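Local structure of cGAS/DncV-like nucleotidyltransferase in E. coli homolog (Elizabethkingia meningoseptica ATCC 13253 = NBRC 12535, 6E0O) at residues Asn10-Val15 against Gly234-Thr239; Asn229-Ile232 against Gln238-Arg241; Gln29-Leu34 against Val42-Gln47; Cys123-Gly128 against Thr134-Pro139; Tyr201-Ile204 against Glu208-Asp211. The protein synthesises cyclic dinucleotide second messengers from ATP or GTP as part of a CBASS antiphage defence system. All coordinates share one frame; numbering follows the deposited sequence.

Interactions 3 and 4 lie in the nucleotidyltransferase core. Their centres are 10 Å apart, they share the mixed sheet, and they touch through I30 and L34 on V137. Interactions 1, 2 and 5 lie in the helical part of the chain. Interactions 1 and 2 share helix 236-252 and have centres 10 Å apart. Interaction 5 closes the end of helix 188-205 and meets interaction 1 where W11 packs on R202. Along the chain, interaction 1 encloses interactions 3, 4 and 5 in that order, so an early segment is brought back to the last third of the chain. Interactions 3 and 4 reach the bound nucleotide; interaction 2 is farther off, about 23 Å at its nearest atom.

Interaction 1 of 5, residues Asn10-Val15 against Gly234-Thr239; sequences NWSRPV and GNYTQT
Y236 reaches from the first turn of helix 236-252 to S12 and R13, the residues that follow W11. The walk along its side chain starts at CB, which points at the S12-R13 segment. CG lies beside the backbone N (chi1 -74°), which points the ring at S12 and R13. On the ring, CE2 does the touching. It lies 3.6 Å from S12 OG and 4.0 Å from S12 CB, and the hydroxyl of S12 comes to the ring obliquely. At the tip, Y236 OH sits at the edge of the R13 guanidinium, in its plane. R13 NH1 is 3.7 Å from Y236 OH, too far for a hydrogen bond. The guanidinium and ring planes are 59° apart.

The polar ends find partners elsewhere. S12 OG is hydrogen-bonded to I9 O, and Y236 OH has a weak hydrogen bond with R191 NH1 of helix 188-205. The backbone N of Y236 is held by E5. The contact thus joins the N-terminal S12-R13 segment to the first turn of helix 236-252, beside helix 188-205.

No hydrogen bond crosses between the two segments. What remains is close packing of S12 on the ring and a long polar approach of R13 NH1 to Y236 OH. R13 NH1 is buried with no bonding partner in the model.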
# COMPACT_ATOMS: atom_id res chain seq x y z
N ASN A 10 -2.50 -16.52 13.19
CA ASN A 10 -3.74 -16.34 12.45
C ASN A 10 -3.83 -14.93 11.87
O ASN A 10 -4.21 -14.76 10.70
CB ASN A 10 -4.94 -16.63 13.34
CG ASN A 10 -5.02 -18.08 13.77
OD1 ASN A 10 -4.35 -18.94 13.20
ND2 ASN A 10 -5.85 -18.36 14.77
N TRP A 11 -3.49 -13.93 12.66
CA TRP A 11 -3.55 -12.55 12.19
C TRP A 11 -2.51 -12.26 11.11
O TRP A 11 -2.64 -11.25 10.40
CB TRP A 11 -3.26 -11.59 13.33
CG TRP A 11 -4.39 -11.36 14.26
CD1 TRP A 11 -5.70 -11.70 14.09
CD2 TRP A 11 -4.30 -10.71 15.52
NE1 TRP A 11 -6.43 -11.28 15.18
CE2 TRP A 11 -5.59 -10.67 16.07
CE3 TRP A 11 -3.25 -10.13 16.23
CZ2 TRP A 11 -5.85 -10.10 17.31
CZ3 TRP A 11 -3.51 -9.56 17.45
CH2 TRP A 11 -4.80 -9.55 17.98
N SER A 12 -1.47 -13.07 11.01
CA SER A 12 -0.41 -12.82 10.06
C SER A 12 -0.75 -13.30 8.66
O SER A 12 0.04 -13.05 7.74
CB SER A 12 0.88 -13.50 10.53
OG SER A 12 0.81 -14.89 10.28
N ARG A 13 -1.87 -13.98 8.48
CA ARG A 13 -2.20 -14.56 7.18
C ARG A 13 -2.89 -13.54 6.28
O ARG A 13 -3.68 -12.72 6.75
CB ARG A 13 -3.12 -15.77 7.37
CG ARG A 13 -2.48 -16.90 8.18
CD ARG A 13 -1.39 -17.55 7.35
NE ARG A 13 -0.70 -18.66 8.01
CZ ARG A 13 0.50 -18.56 8.60
NH1 ARG A 13 1.14 -17.40 8.64
NH2 ARG A 13 1.04 -19.64 9.14
N PRO A 14 -2.64 -13.60 4.96
CA PRO A 14 -3.43 -12.77 4.04
C PRO A 14 -4.88 -13.20 4.09
O PRO A 14 -5.20 -14.38 4.19
CB PRO A 14 -2.82 -13.07 2.66
CG PRO A 14 -1.61 -13.86 2.89
CD PRO A 14 -1.70 -14.49 4.26
N VAL A 15 -5.78 -12.22 4.00
CA VAL A 15 -7.20 -12.52 4.02
C VAL A 15 -7.81 -12.45 2.63
O VAL A 15 -8.44 -13.42 2.18
CB VAL A 15 -7.93 -11.66 5.07
CG1 VAL A 15 -9.42 -11.92 5.02
CG2 VAL A 15 -7.39 -11.95 6.46
N GLY A 234 10.04 -18.92 13.25
CA GLY A 234 9.16 -19.71 14.08
C GLY A 234 8.77 -19.10 15.40
O GLY A 234 8.14 -19.79 16.21
N ASN A 235 9.11 -17.84 15.66
CA ASN A 235 8.75 -17.21 16.93
C ASN A 235 8.05 -15.89 16.63
O ASN A 235 8.69 -14.84 16.54
CB ASN A 235 9.94 -17.02 17.86
CG ASN A 235 9.51 -16.68 19.27
OD1 ASN A 235 8.43 -16.13 19.48
ND2 ASN A 235 10.35 -17.03 20.25
N TYR A 236 6.73 -15.95 16.49
CA TYR A 236 5.97 -14.76 16.12
C TYR A 236 5.90 -13.79 17.28
O TYR A 236 6.00 -12.57 17.08
CB TYR A 236 4.56 -15.16 15.68
CG TYR A 236 4.50 -15.81 14.32
CD1 TYR A 236 5.06 -17.05 14.10
CD2 TYR A 236 3.87 -15.18 13.26
CE1 TYR A 236 5.00 -17.65 12.86
CE2 TYR A 236 3.79 -15.77 12.02
CZ TYR A 236 4.37 -17.00 11.82
OH TYR A 236 4.28 -17.58 10.59
N THR A 237 5.72 -14.30 18.50
CA THR A 237 5.59 -13.43 19.66
C THR A 237 6.87 -12.63 19.87
O THR A 237 6.83 -11.41 20.09
CB THR A 237 5.25 -14.26 20.91
OG1 THR A 237 3.99 -14.91 20.74
CG2 THR A 237 5.19 -13.37 22.13
N GLN A 238 8.02 -13.30 19.81
CA GLN A 238 9.27 -12.58 20.06
C GLN A 238 9.64 -11.69 18.87
O GLN A 238 10.21 -10.61 19.05
CB GLN A 238 10.40 -13.54 20.40
CG GLN A 238 11.59 -12.83 21.03
CD GLN A 238 11.29 -12.28 22.44
OE1 GLN A 238 10.23 -12.54 23.03
NE2 GLN A 238 12.22 -11.52 22.97
N THR A 239 9.35 -12.14 17.64
CA THR A 239 9.61 -11.29 16.48
C THR A 239 8.81 -10.01 16.57
O THR A 239 9.33 -8.92 16.32
CB THR A 239 9.29 -12.04 15.18
OG1 THR A 239 10.20 -13.12 15.01
CG2 THR A 239 9.38 -11.10 13.99

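Interaction 2 of 5, residues Asn229-Ile232 against Gln238-Arg241; sequences NQFI and QTLR
F231 and T239 bring the two backbones together, with their CA atoms 5.1 Å apart. Residues N229-Q230 end a 3-10 segment. At F231 and I232 the chain is extended and runs past the first turn of helix 236-252. One hydrogen bond joins the segments. I232 N donates it to T239 OG1 at 2.8 Å, with an N-H...O angle of 160°.

T239 OG1 lies beside its own backbone N (chi1 -67°). From there it meets I232 and also donates to N235 O, one turn back. T239 OG1 thus bonds both to the loop and to the carbonyl of N235. Its methyl takes the other branch. T239 CG2 lies 3.7 Å from F231 CD2 and approaches the ring obliquely. The CA-CB bond of F231 points away from Q238-R241, and T239 meets the ring at CD2; L188 and V243 also pack on the ring. I232 CD1 rests on Q238 CG at 3.5 Å. Q238 CB is close to the same methyl, at 3.8 Å. Only the aliphatic stem of Q238 is used, since its amide leads away.

Q230 O adds a bond to N242 ND2 of the same helix. A buried threonine hydroxyl that both accepts and donates has its polar needs met, while its methyl can pack among apolar side chains.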
# COMPACT_ATOMS: atom_id res chain seq x y z
N ASN A 229 17.89 -9.36 11.08
CA ASN A 229 18.25 -10.24 12.19
C ASN A 229 17.33 -10.10 13.40
O ASN A 229 17.55 -10.80 14.39
CB ASN A 229 19.73 -10.09 12.57
CG ASN A 229 20.04 -8.77 13.24
OD1 ASN A 229 19.16 -7.95 13.50
ND2 ASN A 229 21.32 -8.55 13.52
N GLN A 230 16.30 -9.25 13.33
CA GLN A 230 15.29 -9.18 14.38
C GLN A 230 14.14 -10.15 14.14
O GLN A 230 13.29 -10.31 15.03
CB GLN A 230 14.71 -7.76 14.46
CG GLN A 230 15.71 -6.69 14.77
CD GLN A 230 16.25 -6.81 16.17
OE1 GLN A 230 15.48 -6.94 17.14
NE2 GLN A 230 17.56 -6.78 16.30
N PHE A 231 14.06 -10.76 12.97
CA PHE A 231 12.97 -11.66 12.62
C PHE A 231 13.42 -13.08 12.94
O PHE A 231 14.38 -13.59 12.37
CB PHE A 231 12.61 -11.47 11.14
CG PHE A 231 12.09 -10.09 10.82
CD1 PHE A 231 12.96 -9.05 10.58
CD2 PHE A 231 10.73 -9.83 10.78
CE1 PHE A 231 12.51 -7.77 10.30
CE2 PHE A 231 10.26 -8.55 10.50
CZ PHE A 231 11.15 -7.52 10.26
N ILE A 232 12.73 -13.70 13.90
CA ILE A 232 13.16 -14.96 14.49
C ILE A 232 12.29 -16.07 13.92
O ILE A 232 11.09 -16.14 14.19
CB ILE A 232 13.03 -14.93 16.02
CG1 ILE A 232 13.79 -13.76 16.61
CG2 ILE A 232 13.50 -16.27 16.61
CD1 ILE A 232 13.38 -13.50 18.04
N GLN A 238 8.02 -13.30 19.81
CA GLN A 238 9.27 -12.58 20.06
C GLN A 238 9.64 -11.69 18.87
O GLN A 238 10.21 -10.61 19.05
CB GLN A 238 10.40 -13.54 20.40
CG GLN A 238 11.59 -12.83 21.03
CD GLN A 238 11.29 -12.28 22.44
OE1 GLN A 238 10.23 -12.54 23.03
NE2 GLN A 238 12.22 -11.52 22.97
N THR A 239 9.35 -12.14 17.64
CA THR A 239 9.61 -11.29 16.48
C THR A 239 8.81 -10.01 16.57
O THR A 239 9.33 -8.92 16.32
CB THR A 239 9.29 -12.04 15.18
OG1 THR A 239 10.20 -13.12 15.01
CG2 THR A 239 9.38 -11.10 13.99
N LEU A 240 7.52 -10.12 16.90
CA LEU A 240 6.66 -8.94 16.98
C LEU A 240 7.14 -8.02 18.09
O LEU A 240 7.16 -6.80 17.92
CB LEU A 240 5.22 -9.37 17.20
CG LEU A 240 4.16 -8.26 17.28
CD1 LEU A 240 4.12 -7.42 16.01
CD2 LEU A 240 2.80 -8.90 17.57
N ARG A 241 7.57 -8.59 19.22
CA ARG A 241 8.18 -7.78 20.27
C ARG A 241 9.40 -7.04 19.73
O ARG A 241 9.54 -5.83 19.93
CB ARG A 241 8.58 -8.67 21.44
CG ARG A 241 9.01 -7.89 22.65
CD ARG A 241 9.58 -8.81 23.72
NE ARG A 241 9.61 -8.15 25.02
CZ ARG A 241 10.59 -7.36 25.44
NH1 ARG A 241 11.63 -7.11 24.66
NH2 ARG A 241 10.50 -6.81 26.65

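Interaction 3 of 5, residues Gln29-Leu34 against Val42-Gln47; sequences QITAAL and VTIFLQ. With nucleotides of chain B.
T31 and L34 of helix 21-38 pack on I44 of strand 42-47, whose chain leads to Q47 at the nucleotide site. The I44 methyl CD1 carries most of the touch. It lies 4.0 Å from L34 CD1 and 4.1 Å from T31 CG2. L34 CB is also 4.1 Å from I44 CD1, so this methyl sits between the two helix side chains. The second branch of I44 takes part as well, with CG2 4.1 Å from T31 OG1. I44 CG1 lies beside the backbone N (chi1 -67°), and the chain beyond it is extended, which carries CD1 out to the helix. The T31 hydroxyl is held within the helix by I27 O.

This helix-on-sheet layer belongs to the nucleotidyltransferase core. Strand 42-47 pairs antiparallel with strand 62-68, which carries D63. It runs on into G48 and S49, consistent with the glycine-serine motif known in this superfamily. I30 and L34 also pack on V137 of strand 135-147, so the helix reaches across strand 62-68, from strand 42-47 to strand 135-147.

Farther along the segment, Q47 turns to A2 of chain B. Its extended chain puts NE2 2.7 Å from N3 of A2 of chain B. NE2 also gives a weak hydrogen bond to O2' of A2 of chain B, at 3.2 Å and a bent 133°. Q47 OE1 lies near C2 of the same base, 3.6 Å away.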
# COMPACT_ATOMS: atom_id res chain seq x y z
N GLN A 29 -13.42 -6.88 -15.43
CA GLN A 29 -14.45 -5.96 -15.90
C GLN A 29 -13.89 -4.56 -16.07
O GLN A 29 -14.19 -3.89 -17.06
CB GLN A 29 -15.62 -5.94 -14.92
CG GLN A 29 -16.42 -7.21 -14.88
CD GLN A 29 -17.52 -7.14 -13.84
OE1 GLN A 29 -18.14 -6.09 -13.66
NE2 GLN A 29 -17.75 -8.24 -13.14
N ILE A 30 -13.10 -4.10 -15.10
CA ILE A 30 -12.56 -2.75 -15.17
C ILE A 30 -11.57 -2.63 -16.32
O ILE A 30 -11.57 -1.64 -17.07
CB ILE A 30 -11.97 -2.33 -13.82
CG1 ILE A 30 -13.15 -2.08 -12.87
CG2 ILE A 30 -11.08 -1.12 -13.98
CD1 ILE A 30 -12.80 -2.04 -11.43
N THR A 31 -10.72 -3.64 -16.49
CA THR A 31 -9.77 -3.62 -17.60
C THR A 31 -10.49 -3.48 -18.93
O THR A 31 -10.09 -2.67 -19.77
CB THR A 31 -8.91 -4.88 -17.55
OG1 THR A 31 -8.12 -4.87 -16.35
CG2 THR A 31 -7.99 -4.95 -18.75
N ALA A 32 -11.58 -4.24 -19.13
CA ALA A 32 -12.31 -4.15 -20.39
C ALA A 32 -12.85 -2.74 -20.61
O ALA A 32 -12.76 -2.19 -21.71
CB ALA A 32 -13.43 -5.19 -20.43
N ALA A 33 -13.42 -2.14 -19.56
CA ALA A 33 -13.96 -0.79 -19.69
C ALA A 33 -12.88 0.21 -20.07
O ALA A 33 -13.10 1.08 -20.91
CB ALA A 33 -14.65 -0.40 -18.38
N LEU A 34 -11.70 0.09 -19.46
CA LEU A 34 -10.62 1.03 -19.76
C LEU A 34 -10.04 0.80 -21.14
O LEU A 34 -9.76 1.76 -21.87
CB LEU A 34 -9.55 0.94 -18.68
CG LEU A 34 -10.01 1.31 -17.27
CD1 LEU A 34 -8.89 1.04 -16.27
CD2 LEU A 34 -10.46 2.76 -17.19
N VAL A 42 -2.29 2.56 -22.54
CA VAL A 42 -2.09 2.48 -21.10
C VAL A 42 -1.48 1.14 -20.73
O VAL A 42 -1.68 0.13 -21.40
CB VAL A 42 -3.41 2.68 -20.32
CG1 VAL A 42 -3.97 4.06 -20.59
CG2 VAL A 42 -4.44 1.61 -20.69
N THR A 43 -0.74 1.15 -19.62
CA THR A 43 -0.36 -0.07 -18.91
C THR A 43 -1.26 -0.16 -17.69
O THR A 43 -1.39 0.82 -16.94
CB THR A 43 1.10 -0.00 -18.45
OG1 THR A 43 1.97 0.06 -19.58
CG2 THR A 43 1.48 -1.22 -17.63
N ILE A 44 -1.88 -1.31 -17.48
CA ILE A 44 -2.71 -1.55 -16.30
C ILE A 44 -1.96 -2.53 -15.41
O ILE A 44 -1.46 -3.56 -15.88
CB ILE A 44 -4.11 -2.06 -16.68
CG1 ILE A 44 -4.89 -0.94 -17.40
CG2 ILE A 44 -4.86 -2.53 -15.45
CD1 ILE A 44 -6.19 -1.38 -18.05
N PHE A 45 -1.85 -2.20 -14.13
CA PHE A 45 -1.15 -3.03 -13.16
C PHE A 45 -1.71 -2.76 -11.79
O PHE A 45 -2.50 -1.83 -11.60
CB PHE A 45 0.36 -2.82 -13.24
CG PHE A 45 0.84 -1.47 -12.78
CD1 PHE A 45 0.93 -0.40 -13.67
CD2 PHE A 45 1.23 -1.27 -11.47
CE1 PHE A 45 1.41 0.84 -13.25
CE2 PHE A 45 1.70 -0.04 -11.04
CZ PHE A 45 1.79 1.01 -11.92
N LEU A 46 -1.32 -3.58 -10.82
CA LEU A 46 -1.81 -3.42 -9.46
C LEU A 46 -0.77 -2.75 -8.58
O LEU A 46 0.44 -2.93 -8.75
CB LEU A 46 -2.17 -4.77 -8.84
CG LEU A 46 -3.21 -5.61 -9.59
CD1 LEU A 46 -3.56 -6.86 -8.76
CD2 LEU A 46 -4.46 -4.79 -9.92
N GLN A 47 -1.25 -2.02 -7.58
CA GLN A 47 -0.40 -1.60 -6.48
C GLN A 47 -1.14 -1.86 -5.18
O GLN A 47 -2.23 -2.46 -5.17
CB GLN A 47 -0.03 -0.14 -6.63
CG GLN A 47 -1.18 0.79 -6.41
CD GLN A 47 -0.79 2.23 -6.51
OE1 GLN A 47 0.29 2.57 -6.97
NE2 GLN A 47 -1.69 3.10 -6.07
P A B 2 -5.53 7.24 0.28
OP1 A B 2 -4.76 8.44 -0.17
OP2 A B 2 -6.86 7.43 0.91
O5' A B 2 -5.72 6.29 -0.98
C5' A B 2 -6.72 6.54 -1.96
C4' A B 2 -6.38 5.91 -3.28
O4' A B 2 -5.25 6.61 -3.86
C3' A B 2 -5.98 4.44 -3.21
O3' A B 2 -6.44 3.75 -4.38
C2' A B 2 -4.46 4.49 -3.19
O2' A B 2 -3.82 3.33 -3.70
C1' A B 2 -4.17 5.71 -4.06
N9 A B 2 -2.94 6.40 -3.67
C8 A B 2 -2.75 7.19 -2.56
N7 A B 2 -1.54 7.67 -2.45
C5 A B 2 -0.88 7.16 -3.56
C6 A B 2 0.44 7.29 -4.03
N6 A B 2 1.39 8.01 -3.43
N1 A B 2 0.74 6.66 -5.17
C2 A B 2 -0.18 5.93 -5.79
N3 A B 2 -1.45 5.73 -5.46
C4 A B 2 -1.74 6.38 -4.32

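Interaction 4 of 5, residues Cys123-Gly128 against Thr134-Pro139; sequences CIQVNG and TADVIP. With nucleotides of chain B.
Q125 and D136 leave the sheet side by side, set by their torsions. Q125 CG is anti to the backbone N (chi1 -175°) and its chain stays extended beyond. D136 CG lies beside its N (chi1 -76°). The amide and carboxylate planes end up nearly coplanar, 7° apart. Water 1 joins them: it accepts from Q125 NE2 at 2.7 Å and donates to D136 OD1 at 2.9 Å. Q125 CG also packs on T134 CG2. C123 SG also touches D136 CG at 3.6 Å.

D136 OD2 faces O3' of A2 of chain B at 3.0 Å. D136 is a likely binding residue for ATP and magnesium, but here its side chain is about 6 Å from the bound magnesium ion. Close to the ribose hydroxyl, it is consistent with the third carboxylate of the site, beside D61 and D63.

The backbones form an antiparallel hairpin. I124 and V137 exchange both hydrogen bonds at 2.8 Å, N to O each way. V126 and A135 are likewise bonded both ways. At the turn end, G128 N donates to T134 OG1 at 2.9 Å. Q125 and D136 form the non-hydrogen-bonded pair between.

The face with V126, A135 and V137 lies against I30 of helix 21-38, and V126 also meets F113 of helix 98-113. Strand 135-147 pairs with strand 62-68 on its other edge, and strand 124-126 with strand 117-119.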
# COMPACT_ATOMS: atom_id res chain seq x y z
N CYS A 123 -8.39 9.04 -7.13
CA CYS A 123 -8.72 7.89 -7.95
C CYS A 123 -10.17 8.01 -8.40
O CYS A 123 -10.89 8.94 -8.02
CB CYS A 123 -8.51 6.59 -7.17
SG CYS A 123 -9.62 6.39 -5.75
N ILE A 124 -10.59 7.06 -9.23
CA ILE A 124 -11.99 6.85 -9.56
C ILE A 124 -12.40 5.53 -8.90
O ILE A 124 -11.83 4.48 -9.21
CB ILE A 124 -12.24 6.79 -11.07
CG1 ILE A 124 -11.68 8.00 -11.82
CG2 ILE A 124 -13.74 6.61 -11.30
CD1 ILE A 124 -12.29 9.32 -11.45
N GLN A 125 -13.37 5.58 -8.00
CA GLN A 125 -13.83 4.37 -7.34
C GLN A 125 -14.92 3.72 -8.17
O GLN A 125 -15.83 4.40 -8.66
CB GLN A 125 -14.38 4.73 -5.96
CG GLN A 125 -14.79 3.56 -5.10
CD GLN A 125 -15.18 4.01 -3.71
OE1 GLN A 125 -16.36 4.07 -3.38
NE2 GLN A 125 -14.19 4.36 -2.91
N VAL A 126 -14.83 2.41 -8.32
CA VAL A 126 -15.86 1.60 -8.95
C VAL A 126 -16.39 0.67 -7.86
O VAL A 126 -15.75 -0.32 -7.51
CB VAL A 126 -15.35 0.83 -10.17
CG1 VAL A 126 -16.51 0.07 -10.79
CG2 VAL A 126 -14.68 1.76 -11.18
N ASN A 127 -17.57 0.98 -7.34
CA ASN A 127 -18.13 0.20 -6.25
C ASN A 127 -18.45 -1.21 -6.71
O ASN A 127 -18.95 -1.42 -7.82
CB ASN A 127 -19.37 0.90 -5.71
CG ASN A 127 -19.03 2.18 -5.00
OD1 ASN A 127 -19.61 3.23 -5.26
ND2 ASN A 127 -18.07 2.11 -4.09
N GLY A 128 -18.15 -2.18 -5.85
CA GLY A 128 -18.37 -3.57 -6.15
C GLY A 128 -19.82 -3.99 -5.96
O GLY A 128 -20.73 -3.18 -5.80
N THR A 134 -14.88 -3.88 -4.72
CA THR A 134 -14.68 -2.49 -5.09
C THR A 134 -13.24 -2.27 -5.54
O THR A 134 -12.30 -2.89 -5.03
CB THR A 134 -15.00 -1.61 -3.89
OG1 THR A 134 -16.40 -1.71 -3.61
CG2 THR A 134 -14.63 -0.17 -4.14
N ALA A 135 -13.08 -1.38 -6.51
CA ALA A 135 -11.78 -1.06 -7.05
C ALA A 135 -11.58 0.44 -7.05
O ALA A 135 -12.51 1.20 -7.33
CB ALA A 135 -11.62 -1.58 -8.48
N ASP A 136 -10.36 0.85 -6.75
CA ASP A 136 -9.90 2.21 -6.95
C ASP A 136 -9.05 2.21 -8.21
O ASP A 136 -8.04 1.51 -8.26
CB ASP A 136 -9.04 2.65 -5.77
CG ASP A 136 -9.85 2.98 -4.54
OD1 ASP A 136 -11.10 3.00 -4.64
OD2 ASP A 136 -9.24 3.25 -3.49
N VAL A 137 -9.47 2.96 -9.22
CA VAL A 137 -8.73 3.08 -10.46
C VAL A 137 -7.91 4.36 -10.40
O VAL A 137 -8.46 5.45 -10.18
CB VAL A 137 -9.66 3.06 -11.68
CG1 VAL A 137 -8.87 3.26 -12.96
CG2 VAL A 137 -10.45 1.77 -11.70
N ILE A 138 -6.60 4.23 -10.59
CA ILE A 138 -5.66 5.34 -10.40
C ILE A 138 -5.08 5.70 -11.76
O ILE A 138 -4.05 5.13 -12.17
CB ILE A 138 -4.56 4.97 -9.40
CG1 ILE A 138 -5.20 4.52 -8.08
CG2 ILE A 138 -3.65 6.15 -9.18
CD1 ILE A 138 -4.36 3.57 -7.30
N PRO A 139 -5.69 6.62 -12.51
CA PRO A 139 -5.03 7.13 -13.73
C PRO A 139 -3.77 7.89 -13.35
O PRO A 139 -3.72 8.58 -12.33
CB PRO A 139 -6.09 8.03 -14.36
CG PRO A 139 -6.92 8.48 -13.22
CD PRO A 139 -6.97 7.31 -12.25
P A B 2 -5.53 7.24 0.28
OP1 A B 2 -4.76 8.44 -0.17
OP2 A B 2 -6.86 7.43 0.91
O5' A B 2 -5.72 6.29 -0.98
C5' A B 2 -6.72 6.54 -1.96
C4' A B 2 -6.38 5.91 -3.28
O4' A B 2 -5.25 6.61 -3.86
C3' A B 2 -5.98 4.44 -3.21
O3' A B 2 -6.44 3.75 -4.38
C2' A B 2 -4.46 4.49 -3.19
O2' A B 2 -3.82 3.33 -3.70
C1' A B 2 -4.17 5.71 -4.06
N9 A B 2 -2.94 6.40 -3.67
C8 A B 2 -2.75 7.19 -2.56
N7 A B 2 -1.54 7.67 -2.45
C5 A B 2 -0.88 7.16 -3.56
C6 A B 2 0.44 7.29 -4.03
N6 A B 2 1.39 8.01 -3.43
N1 A B 2 0.74 6.66 -5.17
C2 A B 2 -0.18 5.93 -5.79
N3 A B 2 -1.45 5.73 -5.46
C4 A B 2 -1.74 6.38 -4.32
O HOH W 1 -11.65 5.17 -2.74

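Interaction 5 of 5, residues Tyr201-Ile204 against Glu208-Asp211; sequences YRLI and EIAD
E208 comes first, with its N-H turned back to L203 O at the end of helix 188-205. The bond is 2.9 Å and somewhat bent, 147° at the hydrogen. It is an i+5 to i bond that closes the C-terminal turn of the helix. The stem of E208 crosses L203 at a slant, with CG 3.9 Å from L203 CD2. The chain then bends at chi2, and OE2 leads off to a salt bridge with K284.

I209 follows. Its CG1 lies between the backbone N and the carbonyl carbon (chi1 65°), which swings the longer branch back to the helix. I209 CD1 rests 3.7 Å from L203 CB. I209 CG1 lies 3.9 Å from I204 CG1, so this side chain fits between two helix residues. I209 O is tied to the helix through water 2. The water donates to I209 O at 2.7 Å and to I204 O at 2.8 Å, so it serves a carbonyl of the helix end.

A210 passes by with its carbonyl near I204. D211 closes the contact. Its backbone CA is 3.7 Å from I204 CD1, and its CB is 3.7 Å from I204 CG2. The carboxylate leads away.

The turn lies at the surface. L203 and I209 also pack on helix 275-289, through K284 and, respectively, Y288 and F281. Beyond D211 the loop continues to helix 216-224.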
# COMPACT_ATOMS: atom_id res chain seq x y z
N TYR A 201 -6.46 -1.69 12.58
CA TYR A 201 -7.91 -1.67 12.38
C TYR A 201 -8.66 -1.83 13.70
O TYR A 201 -9.70 -1.21 13.92
CB TYR A 201 -8.32 -2.77 11.40
CG TYR A 201 -7.91 -2.50 9.97
CD1 TYR A 201 -8.11 -1.25 9.38
CD2 TYR A 201 -7.31 -3.49 9.20
CE1 TYR A 201 -7.73 -1.01 8.07
CE2 TYR A 201 -6.93 -3.25 7.90
CZ TYR A 201 -7.14 -2.01 7.34
OH TYR A 201 -6.75 -1.78 6.04
N ARG A 202 -8.15 -2.69 14.59
CA ARG A 202 -8.79 -2.88 15.89
C ARG A 202 -8.74 -1.60 16.72
O ARG A 202 -9.74 -1.22 17.34
CB ARG A 202 -8.14 -4.03 16.64
CG ARG A 202 -8.51 -5.38 16.07
CD ARG A 202 -7.61 -6.49 16.60
NE ARG A 202 -8.18 -7.79 16.29
CZ ARG A 202 -8.75 -8.61 17.17
NH1 ARG A 202 -8.82 -8.28 18.46
NH2 ARG A 202 -9.24 -9.76 16.77
N LEU A 203 -7.59 -0.93 16.74
CA LEU A 203 -7.46 0.32 17.48
C LEU A 203 -8.36 1.40 16.90
O LEU A 203 -8.96 2.18 17.64
CB LEU A 203 -6.01 0.76 17.49
CG LEU A 203 -5.04 -0.11 18.28
CD1 LEU A 203 -3.61 0.31 17.97
CD2 LEU A 203 -5.31 -0.01 19.77
N ILE A 204 -8.49 1.45 15.57
CA ILE A 204 -9.40 2.40 14.94
C ILE A 204 -10.84 2.08 15.33
O ILE A 204 -11.61 2.97 15.72
CB ILE A 204 -9.22 2.40 13.41
CG1 ILE A 204 -7.83 2.91 13.04
CG2 ILE A 204 -10.31 3.24 12.73
CD1 ILE A 204 -7.46 2.65 11.59
N GLU A 208 -9.41 4.13 19.67
CA GLU A 208 -8.20 4.41 20.41
C GLU A 208 -7.23 5.27 19.62
O GLU A 208 -6.43 6.00 20.21
CB GLU A 208 -7.53 3.09 20.80
CG GLU A 208 -6.38 3.22 21.75
CD GLU A 208 -6.80 3.71 23.11
OE1 GLU A 208 -7.98 3.50 23.48
OE2 GLU A 208 -5.97 4.30 23.82
N ILE A 209 -7.26 5.19 18.29
CA ILE A 209 -6.45 6.03 17.42
C ILE A 209 -7.33 6.50 16.26
O ILE A 209 -8.35 5.89 15.94
CB ILE A 209 -5.19 5.32 16.87
CG1 ILE A 209 -5.58 4.16 15.95
CG2 ILE A 209 -4.31 4.86 18.03
CD1 ILE A 209 -4.40 3.40 15.39
N ALA A 210 -6.93 7.61 15.65
CA ALA A 210 -7.63 8.12 14.49
C ALA A 210 -7.37 7.20 13.30
O ALA A 210 -6.35 6.52 13.23
CB ALA A 210 -7.13 9.52 14.14
N ASP A 211 -8.32 7.19 12.37
CA ASP A 211 -8.20 6.29 11.23
C ASP A 211 -7.09 6.69 10.27
O ASP A 211 -6.83 5.94 9.32
CB ASP A 211 -9.54 6.14 10.49
CG ASP A 211 -10.02 7.43 9.87
OD1 ASP A 211 -9.32 8.46 9.96
OD2 ASP A 211 -11.13 7.41 9.29
O HOH W 2 -11.06 5.72 15.62